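Local coordinates for protein RTX-adhesin (Marinomonas primoryensis, PDB 5IRB) that binds its Antarctic bacterium to diatoms and ice as a giant calcium-binding RTX adhesin, of which this chain is one segment of tandem beta-sandwich domains, at residues A[47-55]-A[67-77]; A[140-149]-A[188-198]. All blocks are in the same frame, centred on the assembly; numbering follows the deposited sequence.

Contact 1: A[47-55]-A[67-77]; sequences TLVINGVTY and VSVAGSDLSAD. With CA (calcium ion), chain H.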
ATOM      1  N   THR A  47     -42.461 -29.326   1.456  1.00 34.74           N
ATOM      2  CA  THR A  47     -41.170 -29.975   1.601  1.00 35.49           C
ATOM      3  C   THR A  47     -40.115 -29.261   0.750  1.00 34.92           C
ATOM      4  O   THR A  47     -40.309 -29.052  -0.449  1.00 33.88           O
ATOM      5  CB  THR A  47     -41.256 -31.460   1.211  1.00 36.33           C
ATOM      6  OG1 THR A  47     -42.221 -32.102   2.058  1.00 37.87           O
ATOM      7  CG2 THR A  47     -39.907 -32.155   1.385  1.00 37.44           C
ATOM      8  N   LEU A  48     -38.999 -28.906   1.386  1.00 35.75           N
ATOM      9  CA  LEU A  48     -37.881 -28.242   0.715  1.00 35.56           C
ATOM     10  C   LEU A  48     -36.667 -29.139   0.789  1.00 36.23           C
ATOM     11  O   LEU A  48     -36.434 -29.765   1.816  1.00 35.83           O
ATOM     12  CB  LEU A  48     -37.518 -26.924   1.392  1.00 36.42           C
ATOM     13  CG  LEU A  48     -38.445 -25.730   1.574  1.00 36.93           C
ATOM     14  CD1 LEU A  48     -37.618 -24.540   2.031  1.00 37.58           C
ATOM     15  CD2 LEU A  48     -39.158 -25.402   0.291  1.00 36.57           C
ATOM     16  N   VAL A  49     -35.872 -29.182  -0.274  1.00 35.95           N
ATOM     17  CA  VAL A  49     -34.600 -29.901  -0.202  1.00 36.78           C
ATOM     18  C   VAL A  49     -33.467 -28.956  -0.543  1.00 36.33           C
ATOM     19  O   VAL A  49     -33.513 -28.266  -1.554  1.00 35.16           O
ATOM     20  CB  VAL A  49     -34.556 -31.139  -1.126  1.00 37.82           C
ATOM     21  CG1 VAL A  49     -33.183 -31.825  -1.033  1.00 39.92           C
ATOM     22  CG2 VAL A  49     -35.681 -32.114  -0.765  1.00 38.43           C
ATOM     23  N   ILE A  50     -32.443 -28.943   0.302  1.00 37.20           N
ATOM     24  CA  ILE A  50     -31.312 -28.043   0.135  1.00 37.87           C
ATOM     25  C   ILE A  50     -30.078 -28.756   0.623  1.00 38.51           C
ATOM     26  O   ILE A  50     -30.026 -29.224   1.767  1.00 38.14           O
ATOM     27  CB  ILE A  50     -31.471 -26.721   0.937  1.00 38.61           C
ATOM     28  CG1 ILE A  50     -32.794 -26.017   0.617  1.00 38.21           C
ATOM     29  CG2 ILE A  50     -30.300 -25.798   0.683  1.00 39.43           C
ATOM     30  CD1 ILE A  50     -33.319 -25.192   1.766  1.00 38.80           C
ATOM     31  N   ASN A  51     -29.094 -28.852  -0.265  1.00 39.14           N
ATOM     32  CA  ASN A  51     -27.823 -29.516   0.041  1.00 40.46           C
ATOM     33  C   ASN A  51     -28.079 -30.952   0.518  1.00 41.45           C
ATOM     34  O   ASN A  51     -27.442 -31.436   1.451  1.00 42.41           O
ATOM     35  CB  ASN A  51     -27.046 -28.687   1.080  1.00 40.86           C
ATOM     36  CG  ASN A  51     -25.623 -29.218   1.347  1.00 42.74           C
ATOM     37  OD1 ASN A  51     -24.942 -29.667   0.434  1.00 43.82           O
ATOM     38  ND2 ASN A  51     -25.184 -29.147   2.596  1.00 43.02           N
ATOM     39  N   GLY A  52     -29.045 -31.624  -0.124  1.00 41.11           N
ATOM     40  CA  GLY A  52     -29.514 -32.939   0.298  1.00 42.07           C
ATOM     41  C   GLY A  52     -30.284 -33.028   1.609  1.00 42.20           C
ATOM     42  O   GLY A  52     -30.632 -34.120   2.081  1.00 44.43           O
ATOM     43  N   VAL A  53     -30.603 -31.881   2.194  1.00 40.69           N
ATOM     44  CA  VAL A  53     -31.252 -31.882   3.500  1.00 40.72           C
ATOM     45  C   VAL A  53     -32.699 -31.451   3.303  1.00 38.78           C
ATOM     46  O   VAL A  53     -32.972 -30.458   2.623  1.00 36.81           O
ATOM     47  CB  VAL A  53     -30.560 -30.934   4.501  1.00 41.30           C
ATOM     48  CG1 VAL A  53     -31.283 -30.958   5.832  1.00 42.20           C
ATOM     49  CG2 VAL A  53     -29.083 -31.316   4.687  1.00 43.34           C
ATOM     50  N   THR A  54     -33.620 -32.203   3.905  1.00 39.12           N
ATOM     51  CA  THR A  54     -35.049 -31.919   3.817  1.00 37.94           C
ATOM     52  C   THR A  54     -35.526 -31.032   4.954  1.00 37.61           C
ATOM     53  O   THR A  54     -35.189 -31.268   6.113  1.00 38.38           O
ATOM     54  CB  THR A  54     -35.869 -33.220   3.822  1.00 39.02           C
ATOM     55  OG1 THR A  54     -35.467 -34.033   2.712  1.00 39.76           O
ATOM     56  CG2 THR A  54     -37.378 -32.929   3.716  1.00 38.12           C
ATOM     57  N   TYR A  55     -36.245 -29.972   4.603  1.00 36.42           N
ATOM     58  CA  TYR A  55     -36.957 -29.165   5.586  1.00 37.52           C
ATOM     59  C   TYR A  55     -38.442 -29.224   5.265  1.00 37.32           C
ATOM     60  O   TYR A  55     -38.819 -29.292   4.087  1.00 35.82           O
ATOM     61  CB  TYR A  55     -36.469 -27.713   5.576  1.00 37.44           C
ATOM     62  CG  TYR A  55     -34.997 -27.569   5.927  1.00 38.13           C
ATOM     63  CD1 TYR A  55     -34.020 -27.753   4.967  1.00 38.08           C
ATOM     64  CD2 TYR A  55     -34.597 -27.275   7.217  1.00 40.14           C
ATOM     65  CE1 TYR A  55     -32.664 -27.626   5.282  1.00 39.59           C
ATOM     66  CE2 TYR A  55     -33.256 -27.167   7.551  1.00 41.34           C
ATOM     67  CZ  TYR A  55     -32.296 -27.336   6.579  1.00 41.04           C
ATOM     68  OH  TYR A  55     -30.961 -27.211   6.916  1.00 42.97           O
ATOM     69  N   VAL A  67     -40.296 -21.314   6.847  1.00 39.00           N
ATOM     70  CA  VAL A  67     -39.531 -22.389   7.467  1.00 39.29           C
ATOM     71  C   VAL A  67     -38.070 -21.990   7.681  1.00 40.09           C
ATOM     72  O   VAL A  67     -37.454 -21.358   6.832  1.00 39.22           O
ATOM     73  CB  VAL A  67     -39.574 -23.702   6.625  1.00 37.79           C
ATOM     74  CG1 VAL A  67     -38.922 -23.529   5.265  1.00 36.16           C
ATOM     75  CG2 VAL A  67     -38.971 -24.885   7.402  1.00 38.61           C
ATOM     76  N   SER A  68     -37.561 -22.334   8.854  1.00 41.98           N
ATOM     77  CA  SER A  68     -36.161 -22.133   9.213  1.00 43.16           C
ATOM     78  C   SER A  68     -35.238 -23.180   8.582  1.00 42.09           C
ATOM     79  O   SER A  68     -35.469 -24.394   8.724  1.00 41.97           O
ATOM     80  CB  SER A  68     -36.023 -22.166  10.728  1.00 45.93           C
ATOM     81  OG  SER A  68     -35.578 -20.915  11.205  1.00 48.09           O
ATOM     82  N   VAL A  69     -34.199 -22.718   7.879  1.00 40.38           N
ATOM     83  CA  VAL A  69     -33.225 -23.640   7.291  1.00 39.84           C
ATOM     84  C   VAL A  69     -31.791 -23.234   7.668  1.00 41.09           C
ATOM     85  O   VAL A  69     -31.549 -22.088   8.041  1.00 41.78           O
ATOM     86  CB  VAL A  69     -33.357 -23.719   5.761  1.00 38.03           C
ATOM     87  CG1 VAL A  69     -34.790 -24.017   5.376  1.00 37.51           C
ATOM     88  CG2 VAL A  69     -32.896 -22.430   5.090  1.00 37.73           C
ATOM     89  N   ALA A  70     -30.855 -24.176   7.602  1.00 41.19           N
ATOM     90  CA  ALA A  70     -29.448 -23.857   7.868  1.00 42.08           C
ATOM     91  C   ALA A  70     -28.842 -23.015   6.737  1.00 40.30           C
ATOM     92  O   ALA A  70     -28.822 -23.418   5.576  1.00 38.23           O
ATOM     93  CB  ALA A  70     -28.647 -25.133   8.084  1.00 42.92           C
ATOM     94  N   GLY A  71     -28.320 -21.845   7.081  1.00 41.06           N
ATOM     95  CA  GLY A  71     -27.558 -21.077   6.101  1.00 40.49           C
ATOM     96  C   GLY A  71     -26.462 -21.901   5.439  1.00 39.83           C
ATOM     97  O   GLY A  71     -26.206 -21.749   4.247  1.00 38.66           O
ATOM     98  N   SER A  72     -25.885 -22.837   6.187  1.00 41.14           N
ATOM     99  CA  SER A  72     -24.780 -23.660   5.691  1.00 42.06           C
ATOM    100  C   SER A  72     -25.230 -24.567   4.560  1.00 40.91           C
ATOM    101  O   SER A  72     -24.478 -24.792   3.611  1.00 40.61           O
ATOM    102  CB  SER A  72     -24.178 -24.511   6.820  1.00 44.32           C
ATOM    103  OG  SER A  72     -25.084 -25.522   7.252  1.00 44.82           O
ATOM    104  N   ASP A  73     -26.475 -25.053   4.642  1.00 39.85           N
ATOM    105  CA  ASP A  73     -27.043 -25.846   3.563  1.00 38.54           C
ATOM    106  C   ASP A  73     -27.293 -25.006   2.323  1.00 37.15           C
ATOM    107  O   ASP A  73     -27.035 -25.458   1.214  1.00 37.06           O
ATOM    108  CB  ASP A  73     -28.325 -26.540   4.031  1.00 38.25           C
ATOM    109  CG  ASP A  73     -28.033 -27.677   4.982  1.00 40.08           C
ATOM    110  OD1 ASP A  73     -26.950 -28.286   4.843  1.00 41.41           O
ATOM    111  OD2 ASP A  73     -28.858 -27.957   5.873  1.00 40.24           O
ATOM    112  N   LEU A  74     -27.762 -23.779   2.502  1.00 36.42           N
ATOM    113  CA  LEU A  74     -27.933 -22.887   1.362  1.00 36.06           C
ATOM    114  C   LEU A  74     -26.559 -22.570   0.736  1.00 37.72           C
ATOM    115  O   LEU A  74     -26.371 -22.660  -0.479  1.00 37.64           O
ATOM    116  CB  LEU A  74     -28.646 -21.594   1.789  1.00 35.59           C
ATOM    117  CG  LEU A  74     -30.140 -21.657   2.131  1.00 34.66           C
ATOM    118  CD1 LEU A  74     -30.595 -20.412   2.887  1.00 35.09           C
ATOM    119  CD2 LEU A  74     -30.925 -21.823   0.837  1.00 33.79           C
ATOM    120  N   SER A  75     -25.579 -22.274   1.578  1.00 40.09           N
ATOM    121  CA  SER A  75     -24.260 -21.918   1.078  1.00 42.17           C
ATOM    122  C   SER A  75     -23.594 -23.091   0.345  1.00 42.62           C
ATOM    123  O   SER A  75     -22.975 -22.908  -0.707  1.00 43.43           O
ATOM    124  CB  SER A  75     -23.383 -21.447   2.241  1.00 43.98           C
ATOM    125  OG  SER A  75     -22.067 -21.195   1.793  1.00 47.18           O
ATOM    126  N   ALA A  76     -23.795 -24.298   0.864  1.00 43.03           N
ATOM    127  CA  ALA A  76     -23.219 -25.510   0.282  1.00 43.67           C
ATOM    128  C   ALA A  76     -23.992 -26.082  -0.906  1.00 43.21           C
ATOM    129  O   ALA A  76     -23.449 -26.911  -1.645  1.00 43.66           O
ATOM    130  CB  ALA A  76     -23.077 -26.582   1.352  1.00 44.56           C
ATOM    131  N   ASP A  77     -25.256 -25.683  -1.074  1.00 42.09           N
ATOM    132  CA  ASP A  77     -26.119 -26.326  -2.075  1.00 41.46           C
ATOM    133  C   ASP A  77     -25.493 -26.196  -3.463  1.00 41.93           C
ATOM    134  O   ASP A  77     -25.336 -25.090  -3.989  1.00 41.46           O
ATOM    135  CB  ASP A  77     -27.533 -25.714  -2.053  1.00 39.84           C
ATOM    136  CG  ASP A  77     -28.469 -26.336  -3.087  1.00 39.95           C
ATOM    137  OD1 ASP A  77     -29.069 -27.416  -2.806  1.00 39.60           O
ATOM    138  OD2 ASP A  77     -28.604 -25.737  -4.191  1.00 39.40           O
TER
HETATM  139 CA    CA H 606     -30.115 -27.668  -4.935  1.00 38.80          CA
HETATM  140  O   HOH W   1     -31.695 -29.098  -3.530  1.00 31.99           O
HETATM  141  O   HOH W   2     -28.436 -29.567  -4.965  0.50 24.22           O
HETATM  142  O   HOH W   3     -31.330 -28.746  -6.793  1.00 32.64           O
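The ring of Y55 lies with one face over V69, whose CG1 sits 3.7 Å from the ring centroid in a CH-pi contact. V69 CG1 stands anti to its carbonyl carbon (chi1 -52°), which turns this methyl to the ring. The phenol oxygen reaches the end of strand 67-70, where the helix begins: Y55 OH accepts the backbone N-H of A70 and donates a very short bond to D73 OD2 (2.5 Å), which lies at the ring edge. Tyrosine suits the place by joining an apolar face to a polar tip. D73, buried in the first turn of helix 71-76, uses its other oxygen for the hairpin: N51 ND2 gives D73 OD1 a nearly straight bond (3.0 Å, 172°). N51 can hold the positive phi of this type I' turn, and its backbone N meets the anti lone pair of D77 OD1 at 2.9 Å. D77 OD1 also binds calcium (2.4 Å), as does D77 OD2; D79 and I81 complete the protein ligands. I50 CG2 packs on L74 CD2, and L48 on V67. A beta-hairpin of one sheet closes on a strand of the other and the short helix after it, an Ig-like beta-sandwich core with calcium at its edge.

Contact 2: A[140-149]-A[188-198]; sequences VGLDASAGDT and VTGQDSAGNPY. With CA (calcium ion), chain I.
Y198 and D148 come from opposite directions, Y198 OH donating to D148 OD2 at 2.7 Å, at one end of an Ig-like beta-sandwich where a loop leaving strand 133-142 crosses to the opposing sheet. D148 OD2 lies at the ring edge, and the hydroxyl meets it on the syn side, 16° out of the carboxylate plane, while ring and carboxylate planes stand 64° apart. Aspartate suits the spot because the same oxygen serves the loop: S145 N donates to D148 OD2 from above the carboxylate plane, and two donors therefore grip one buried atom. Such a pair would probably favour the charged form of D148. Beside it the backbone pairs antiparallel, T189 N to T149 O at 3.1 Å, with a weak return bond from T149 N to T189 O. G190 fits here, since a side chain would run into D148 OD1. Toward the core, V188 CG2, anti to its backbone N, packs against V140 CG1 (3.8 Å), A144 CB and D148 CB; branched V188 and V140 meet small A144 there, and D148 contributes only its CB.

The next shell is water and metal. A water bound to calcium donates to Y198 OH, and a second one donates to D148 OD1 while accepting from Q191 N; the carbonyl of Q191 is the metal's protein ligand. Farther out, the type I turn D192 to G195 is closed by G195 N to D192 O, and the D192 side chain bonds to N196 just after it. There N196 N reaches D192 OD1 at 2.7 Å from above the carboxylate plane, whereas N196 ND2 takes the syn lone pair of D192 OD2.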
ATOM      1  N   VAL A 140      -5.492   0.554  -4.925  1.00 29.08           N
ATOM      2  CA  VAL A 140      -6.142  -0.670  -4.440  1.00 28.46           C
ATOM      3  C   VAL A 140      -6.730  -1.406  -5.645  1.00 28.88           C
ATOM      4  O   VAL A 140      -6.888  -0.820  -6.723  1.00 29.06           O
ATOM      5  CB  VAL A 140      -7.221  -0.382  -3.375  1.00 28.24           C
ATOM      6  CG1 VAL A 140      -6.596   0.240  -2.126  1.00 27.96           C
ATOM      7  CG2 VAL A 140      -8.284   0.534  -3.920  1.00 28.32           C
ATOM      8  N   GLY A 141      -6.970  -2.708  -5.519  1.00 28.07           N
ATOM      9  CA  GLY A 141      -7.489  -3.444  -6.659  1.00 28.25           C
ATOM     10  C   GLY A 141      -8.567  -4.456  -6.316  1.00 27.90           C
ATOM     11  O   GLY A 141      -8.987  -4.562  -5.163  1.00 27.58           O
ATOM     12  N   LEU A 142      -8.929  -5.254  -7.317  1.00 28.59           N
ATOM     13  CA  LEU A 142     -10.011  -6.230  -7.248  1.00 28.69           C
ATOM     14  C   LEU A 142     -11.287  -5.573  -6.714  1.00 27.93           C
ATOM     15  O   LEU A 142     -11.762  -4.610  -7.314  1.00 27.02           O
ATOM     16  CB  LEU A 142      -9.600  -7.431  -6.396  1.00 29.36           C
ATOM     17  CG  LEU A 142      -8.421  -8.212  -7.008  1.00 30.57           C
ATOM     18  CD1 LEU A 142      -8.205  -9.536  -6.295  1.00 31.46           C
ATOM     19  CD2 LEU A 142      -8.558  -8.430  -8.536  1.00 31.56           C
ATOM     20  N   ASP A 143     -11.848  -6.101  -5.625  1.00 28.48           N
ATOM     21  CA  ASP A 143     -13.122  -5.607  -5.091  1.00 29.57           C
ATOM     22  C   ASP A 143     -13.026  -4.411  -4.149  1.00 29.16           C
ATOM     23  O   ASP A 143     -14.046  -3.927  -3.687  1.00 28.62           O
ATOM     24  CB  ASP A 143     -13.885  -6.744  -4.397  1.00 31.22           C
ATOM     25  CG  ASP A 143     -14.350  -7.828  -5.370  1.00 32.75           C
ATOM     26  OD1 ASP A 143     -14.722  -7.495  -6.529  1.00 32.69           O
ATOM     27  OD2 ASP A 143     -14.251  -9.027  -4.999  1.00 34.81           O
ATOM     28  N   ALA A 144     -11.810  -3.944  -3.854  1.00 28.93           N
ATOM     29  CA  ALA A 144     -11.614  -2.703  -3.102  1.00 28.72           C
ATOM     30  C   ALA A 144     -12.228  -1.522  -3.862  1.00 29.07           C
ATOM     31  O   ALA A 144     -12.320  -1.556  -5.084  1.00 29.13           O
ATOM     32  CB  ALA A 144     -10.107  -2.464  -2.843  1.00 28.67           C
ATOM     33  N   SER A 145     -12.690  -0.495  -3.154  1.00 29.99           N
ATOM     34  CA  SER A 145     -13.495   0.536  -3.801  1.00 30.66           C
ATOM     35  C   SER A 145     -13.123   1.923  -3.344  1.00 30.26           C
ATOM     36  O   SER A 145     -12.693   2.095  -2.218  1.00 29.70           O
ATOM     37  CB  SER A 145     -14.982   0.319  -3.497  1.00 32.98           C
ATOM     38  OG  SER A 145     -15.302  -1.059  -3.559  1.00 34.77           O
ATOM     39  N   ALA A 146     -13.325   2.903  -4.221  1.00 30.50           N
ATOM     40  CA  ALA A 146     -13.370   4.303  -3.854  1.00 31.15           C
ATOM     41  C   ALA A 146     -14.110   4.444  -2.549  1.00 32.03           C
ATOM     42  O   ALA A 146     -15.194   3.872  -2.377  1.00 32.57           O
ATOM     43  CB  ALA A 146     -14.052   5.121  -4.945  1.00 32.41           C
ATOM     44  N   GLY A 147     -13.542   5.200  -1.627  1.00 31.57           N
ATOM     45  CA  GLY A 147     -14.222   5.489  -0.387  1.00 32.69           C
ATOM     46  C   GLY A 147     -13.764   4.572   0.725  1.00 31.55           C
ATOM     47  O   GLY A 147     -14.021   4.852   1.888  1.00 32.50           O
ATOM     48  N   ASP A 148     -13.037   3.517   0.386  1.00 29.78           N
ATOM     49  CA  ASP A 148     -12.519   2.605   1.411  1.00 29.85           C
ATOM     50  C   ASP A 148     -11.431   3.252   2.257  1.00 30.45           C
ATOM     51  O   ASP A 148     -10.748   4.175   1.804  1.00 30.01           O
ATOM     52  CB  ASP A 148     -11.955   1.320   0.777  1.00 28.77           C
ATOM     53  CG  ASP A 148     -13.053   0.366   0.272  1.00 29.04           C
ATOM     54  OD1 ASP A 148     -14.230   0.574   0.634  1.00 29.26           O
ATOM     55  OD2 ASP A 148     -12.723  -0.594  -0.469  1.00 28.02           O
ATOM     56  N   THR A 149     -11.269   2.747   3.480  1.00 31.61           N
ATOM     57  CA  THR A 149     -10.250   3.238   4.391  1.00 32.98           C
ATOM     58  C   THR A 149      -8.899   2.580   4.130  1.00 33.36           C
ATOM     59  O   THR A 149      -8.801   1.359   3.995  1.00 33.06           O
ATOM     60  CB  THR A 149     -10.668   3.012   5.849  1.00 35.17           C
ATOM     61  OG1 THR A 149     -11.886   3.717   6.087  1.00 36.88           O
ATOM     62  CG2 THR A 149      -9.632   3.553   6.809  1.00 36.02           C
ATOM     63  N   VAL A 188      -6.246  -2.019   3.385  1.00 31.20           N
ATOM     64  CA  VAL A 188      -7.447  -1.411   2.862  1.00 31.08           C
ATOM     65  C   VAL A 188      -8.583  -2.251   3.417  1.00 32.10           C
ATOM     66  O   VAL A 188      -8.551  -3.476   3.365  1.00 32.72           O
ATOM     67  CB  VAL A 188      -7.498  -1.354   1.296  1.00 31.35           C
ATOM     68  CG1 VAL A 188      -7.345  -2.734   0.638  1.00 31.51           C
ATOM     69  CG2 VAL A 188      -8.802  -0.716   0.849  1.00 32.49           C
ATOM     70  N   THR A 189      -9.579  -1.592   3.986  1.00 33.20           N
ATOM     71  CA  THR A 189     -10.724  -2.305   4.492  1.00 35.83           C
ATOM     72  C   THR A 189     -12.008  -1.712   3.914  1.00 35.41           C
ATOM     73  O   THR A 189     -12.056  -0.537   3.557  1.00 33.90           O
ATOM     74  CB  THR A 189     -10.746  -2.242   6.021  1.00 38.67           C
ATOM     75  OG1 THR A 189     -10.847  -0.868   6.407  1.00 42.15           O
ATOM     76  CG2 THR A 189      -9.439  -2.788   6.593  1.00 38.58           C
ATOM     77  N   GLY A 190     -13.044  -2.529   3.827  1.00 35.08           N
ATOM     78  CA  GLY A 190     -14.322  -2.053   3.350  1.00 35.64           C
ATOM     79  C   GLY A 190     -15.363  -3.149   3.364  1.00 34.94           C
ATOM     80  O   GLY A 190     -15.179  -4.168   4.021  1.00 33.74           O
ATOM     81  N   GLN A 191     -16.416  -2.976   2.579  1.00 35.60           N
ATOM     82  CA  GLN A 191     -17.511  -3.940   2.572  1.00 38.50           C
ATOM     83  C   GLN A 191     -18.033  -4.170   1.162  1.00 37.01           C
ATOM     84  O   GLN A 191     -18.227  -3.215   0.424  1.00 37.97           O
ATOM     85  CB  GLN A 191     -18.625  -3.395   3.455  1.00 43.20           C
ATOM     86  CG  GLN A 191     -19.383  -4.382   4.259  1.00 48.24           C
ATOM     87  CD  GLN A 191     -20.375  -3.682   5.164  1.00 53.19           C
ATOM     88  OE1 GLN A 191     -21.548  -3.517   4.815  1.00 53.36           O
ATOM     89  NE2 GLN A 191     -19.899  -3.235   6.324  1.00 56.68           N
ATOM     90  N   ASP A 192     -18.283  -5.413   0.775  1.00 35.91           N
ATOM     91  CA  ASP A 192     -18.736  -5.643  -0.585  1.00 35.11           C
ATOM     92  C   ASP A 192     -20.248  -5.400  -0.707  1.00 36.46           C
ATOM     93  O   ASP A 192     -20.898  -5.090   0.289  1.00 37.35           O
ATOM     94  CB  ASP A 192     -18.302  -7.045  -1.064  1.00 35.00           C
ATOM     95  CG  ASP A 192     -19.069  -8.207  -0.411  1.00 35.19           C
ATOM     96  OD1 ASP A 192     -20.127  -8.019   0.258  1.00 36.23           O
ATOM     97  OD2 ASP A 192     -18.565  -9.349  -0.584  1.00 34.05           O
ATOM     98  N   SER A 193     -20.803  -5.518  -1.909  1.00 36.70           N
ATOM     99  CA  SER A 193     -22.225  -5.195  -2.106  1.00 40.08           C
ATOM    100  C   SER A 193     -23.178  -6.135  -1.368  1.00 40.04           C
ATOM    101  O   SER A 193     -24.356  -5.808  -1.180  1.00 41.72           O
ATOM    102  CB  SER A 193     -22.598  -5.215  -3.591  1.00 40.30           C
ATOM    103  OG  SER A 193     -22.430  -6.516  -4.133  1.00 39.31           O
ATOM    104  N   ALA A 194     -22.690  -7.307  -0.976  1.00 39.72           N
ATOM    105  CA  ALA A 194     -23.513  -8.231  -0.192  1.00 39.90           C
ATOM    106  C   ALA A 194     -23.335  -8.008   1.299  1.00 40.29           C
ATOM    107  O   ALA A 194     -23.934  -8.712   2.098  1.00 43.91           O
ATOM    108  CB  ALA A 194     -23.189  -9.669  -0.549  1.00 39.87           C
ATOM    109  N   GLY A 195     -22.497  -7.053   1.684  1.00 39.98           N
ATOM    110  CA  GLY A 195     -22.300  -6.763   3.094  1.00 40.29           C
ATOM    111  C   GLY A 195     -21.113  -7.471   3.748  1.00 40.02           C
ATOM    112  O   GLY A 195     -20.888  -7.333   4.956  1.00 40.44           O
ATOM    113  N   ASN A 196     -20.322  -8.211   2.975  1.00 37.40           N
ATOM    114  CA  ASN A 196     -19.227  -8.916   3.602  1.00 37.39           C
ATOM    115  C   ASN A 196     -18.082  -7.949   3.803  1.00 36.53           C
ATOM    116  O   ASN A 196     -17.695  -7.226   2.869  1.00 35.47           O
ATOM    117  CB  ASN A 196     -18.756 -10.090   2.749  1.00 36.79           C
ATOM    118  CG  ASN A 196     -19.861 -11.076   2.459  1.00 37.50           C
ATOM    119  OD1 ASN A 196     -20.526 -11.585   3.376  1.00 39.26           O
ATOM    120  ND2 ASN A 196     -20.073 -11.351   1.178  1.00 35.91           N
ATOM    121  N   PRO A 197     -17.516  -7.935   5.013  1.00 38.17           N
ATOM    122  CA  PRO A 197     -16.334  -7.082   5.154  1.00 37.62           C
ATOM    123  C   PRO A 197     -15.182  -7.732   4.433  1.00 36.11           C
ATOM    124  O   PRO A 197     -15.162  -8.951   4.282  1.00 37.71           O
ATOM    125  CB  PRO A 197     -16.105  -7.030   6.660  1.00 40.18           C
ATOM    126  CG  PRO A 197     -16.782  -8.247   7.197  1.00 42.81           C
ATOM    127  CD  PRO A 197     -17.933  -8.544   6.284  1.00 41.00           C
ATOM    128  N   TYR A 198     -14.232  -6.930   3.973  1.00 35.05           N
ATOM    129  CA  TYR A 198     -13.019  -7.475   3.397  1.00 33.81           C
ATOM    130  C   TYR A 198     -11.844  -6.628   3.825  1.00 34.24           C
ATOM    131  O   TYR A 198     -12.004  -5.497   4.296  1.00 34.78           O
ATOM    132  CB  TYR A 198     -13.109  -7.534   1.878  1.00 32.23           C
ATOM    133  CG  TYR A 198     -13.431  -6.209   1.208  1.00 31.30           C
ATOM    134  CD1 TYR A 198     -12.505  -5.145   1.188  1.00 29.85           C
ATOM    135  CD2 TYR A 198     -14.661  -6.021   0.590  1.00 30.56           C
ATOM    136  CE1 TYR A 198     -12.823  -3.930   0.562  1.00 29.35           C
ATOM    137  CE2 TYR A 198     -14.982  -4.830  -0.029  1.00 30.24           C
ATOM    138  CZ  TYR A 198     -14.072  -3.787  -0.050  1.00 29.46           C
ATOM    139  OH  TYR A 198     -14.445  -2.610  -0.682  1.00 29.27           O
TER
HETATM  140 CA    CA I 607     -18.537  -1.165  -0.347  0.50 57.54          CA
HETATM  141  O   HOH W   4     -16.911  -2.011  -1.896  1.00 47.61           O
HETATM  142  O   HOH W   5     -16.661  -0.759   1.134  1.00 30.91           O
HETATM  143  O   HOH W   6      -7.642   0.178   6.336  1.00 39.38           O
HETATM  144  O   HOH W   7     -20.007  -2.137  -2.296  1.00 45.04           O
HETATM  145  O   HOH W   8     -19.844  -0.332   1.588  1.00 53.65           O
HETATM  146  O   HOH W   9     -18.107   0.635  -1.504  1.00 47.30           O

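How the contacts relate
Contact 1 closes before contact 2 opens along the chain, and their centres lie 29 Å apart, with nearest atoms about 10 Å away and no touch. They belong to successive beta-sandwich domains with matching strand order. Contact 1 joins strands 43-50 and 53-58 of one sheet to strand 64-70 and helix 71-76; contact 2 joins the end of strand 133-142, the loop after it and the start of strand 149-154 to strands 183-191 and 197-208 of the next domain. No sheet is shared, and each contact has its own calcium. N196 and A194 of contact 2 reach A23 and N22 of the first domain, consistent with calcium-bearing modules joined end to end into an extended adhesin.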